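ABC transporter (Caldanaerobius, PDB 4G68) probably serves as the extracellular solute-binding component of an ABC transporter, capturing xylan-derived oligosaccharides for uptake by a thermophilic bacterium. Local coordinates at residues V139-K144 against A322-A327. Sequence-based numbering, arbitrary orientation.
Sequences VTYNGK and ALMVSA
V139 reaches A322 with CG1, set beside its own backbone N and anti to the carbonyl carbon (chi1 -61°), while M324, a selenomethionine, runs fully extended beyond CG (chi3 173°) and so brings CE to the ring of Y141. The contact joins a beta hairpin to the strand 317-325 within a periplasmic-binding-protein fold. The hairpin turns through a type I' turn from Y141 to K144, closed by two backbone bonds: Y141 N to K144 O at 2.9 Å and K144 N to Y141 O at 3.2 Å. No hydrogen bond links 139-144 directly to 322-327. Strand 144-160 pairs antiparallel with both, bonded to V139 through Y146 and to L323 through I148, and the two segments touch each other by side chains alone. V139 CG1 packs on A322 CB at 3.6 Å, methyl to methyl. Further along, the selenomethionine crosses the tyrosine side chain at about a right angle, and its terminal methyl approaches the ring obliquely. All four touching residues are buried. The tyrosine's polar end is satisfied beyond the pair: OH hydrogen-bonds to the backbone oxygen of G104, which anchors the far end of the ring, while M324 also packs against F99 and T101 of strand 98-102. At the turn, away from this apolar contact, K144 curls back so that NZ donates to N142 O at 2.7 Å, tilted 22° from the carbonyl plane. The selenomethionine's link to the hairpin is a looser touch than the valine-alanine one, with CE of M324 4.2 Å from CE2 of Y141.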
loop_
_atom_site.group_PDB
_atom_site.type_symbol
_atom_site.label_atom_id
_atom_site.label_comp_id
_atom_site.label_asym_id
_atom_site.label_seq_id
_atom_site.Cartn_x
_atom_site.Cartn_y
_atom_site.Cartn_z
ATOM N N VAL C 139 -4.367 -12.007 8.074
ATOM C CA VAL C 139 -3.355 -12.888 8.647
ATOM C C VAL C 139 -3.911 -14.275 9.060
ATOM O O VAL C 139 -3.184 -15.090 9.598
ATOM C CB VAL C 139 -2.617 -12.229 9.855
ATOM C CG1 VAL C 139 -1.891 -10.937 9.431
ATOM C CG2 VAL C 139 -3.586 -11.937 11.000
ATOM N N THR C 140 -5.197 -14.526 8.783
ATOM C CA THR C 140 -5.839 -15.802 9.088
ATOM C C THR C 140 -5.767 -16.701 7.827
ATOM O O THR C 140 -6.193 -16.308 6.736
ATOM C CB THR C 140 -7.322 -15.629 9.533
ATOM O OG1 THR C 140 -7.379 -14.779 10.688
ATOM C CG2 THR C 140 -7.956 -16.989 9.908
ATOM N N TYR C 141 -5.170 -17.881 7.995
ATOM C CA TYR C 141 -5.094 -18.868 6.934
ATOM C C TYR C 141 -5.528 -20.218 7.501
ATOM O O TYR C 141 -4.998 -20.682 8.527
ATOM C CB TYR C 141 -3.667 -18.974 6.421
ATOM C CG TYR C 141 -3.055 -17.679 5.914
ATOM C CD1 TYR C 141 -2.952 -17.415 4.545
ATOM C CD2 TYR C 141 -2.567 -16.731 6.812
ATOM C CE1 TYR C 141 -2.399 -16.230 4.093
ATOM C CE2 TYR C 141 -1.979 -15.577 6.388
ATOM C CZ TYR C 141 -1.908 -15.301 5.031
ATOM O OH TYR C 141 -1.301 -14.130 4.656
ATOM N N ASN C 142 -6.492 -20.834 6.824
ATOM C CA ASN C 142 -7.060 -22.090 7.281
ATOM C C ASN C 142 -7.523 -21.951 8.745
ATOM O O ASN C 142 -7.297 -22.837 9.548
ATOM C CB ASN C 142 -6.004 -23.183 7.155
ATOM C CG ASN C 142 -5.418 -23.254 5.763
ATOM O OD1 ASN C 142 -6.113 -23.622 4.808
ATOM N ND2 ASN C 142 -4.130 -22.885 5.629
ATOM N N GLY C 143 -8.184 -20.845 9.076
ATOM C CA GLY C 143 -8.848 -20.725 10.406
ATOM C C GLY C 143 -7.887 -20.427 11.552
ATOM O O GLY C 143 -8.283 -20.400 12.717
ATOM N N LYS C 144 -6.607 -20.216 11.228
ATOM C CA LYS C 144 -5.563 -20.040 12.221
ATOM C C LYS C 144 -4.865 -18.726 11.958
ATOM O O LYS C 144 -4.846 -18.261 10.809
ATOM C CB LYS C 144 -4.569 -21.204 12.128
ATOM C CG LYS C 144 -5.197 -22.550 12.497
ATOM C CD LYS C 144 -4.295 -23.742 12.186
ATOM C CE LYS C 144 -4.175 -23.991 10.684
ATOM N NZ LYS C 144 -5.361 -24.683 10.100
ATOM N N ALA C 322 1.630 -6.412 8.402
ATOM C CA ALA C 322 1.713 -7.305 9.583
ATOM C C ALA C 322 3.181 -7.658 9.886
ATOM O O ALA C 322 4.066 -7.452 9.033
ATOM C CB ALA C 322 0.872 -8.564 9.422
ATOM N N LEU C 323 3.401 -8.124 11.124
ATOM C CA LEU C 323 4.664 -8.746 11.561
ATOM C C LEU C 323 4.451 -10.255 11.705
ATOM O O LEU C 323 3.466 -10.675 12.295
ATOM C CB LEU C 323 5.157 -8.158 12.891
ATOM C CG LEU C 323 5.320 -6.628 12.939
ATOM C CD1 LEU C 323 5.856 -6.156 14.279
ATOM C CD2 LEU C 323 6.234 -6.162 11.808
HETATM N N MSE C 324 5.386 -11.051 11.164
HETATM C CA MSE C 324 5.333 -12.530 11.335
HETATM C C MSE C 324 6.571 -12.981 12.089
HETATM O O MSE C 324 7.618 -12.327 12.049
HETATM C CB MSE C 324 5.166 -13.166 9.968
HETATM C CG MSE C 324 3.702 -13.047 9.544
HETATM SE SE MSE C 324 3.541 -13.988 7.810
HETATM C CE MSE C 324 1.587 -13.835 7.741
ATOM N N VAL C 325 6.415 -14.091 12.807
ATOM C CA VAL C 325 7.475 -14.752 13.541
ATOM C C VAL C 325 7.804 -16.036 12.770
ATOM O O VAL C 325 6.917 -16.856 12.479
ATOM C CB VAL C 325 6.997 -15.120 14.986
ATOM C CG1 VAL C 325 8.002 -16.043 15.685
ATOM C CG2 VAL C 325 6.759 -13.840 15.830
ATOM N N SER C 326 9.084 -16.224 12.493
ATOM C CA SER C 326 9.537 -17.446 11.795
ATOM C C SER C 326 9.294 -18.729 12.590
ATOM O O SER C 326 9.472 -18.738 13.800
ATOM C CB SER C 326 11.004 -17.323 11.441
ATOM O OG SER C 326 11.078 -16.452 10.329
ATOM N N ALA C 327 8.903 -19.807 11.893
ATOM C CA ALA C 327 8.567 -21.081 12.553
ATOM C C ALA C 327 9.818 -21.640 13.242
ATOM O O ALA C 327 9.718 -22.256 14.301
ATOM C CB ALA C 327 8.017 -22.094 11.525
#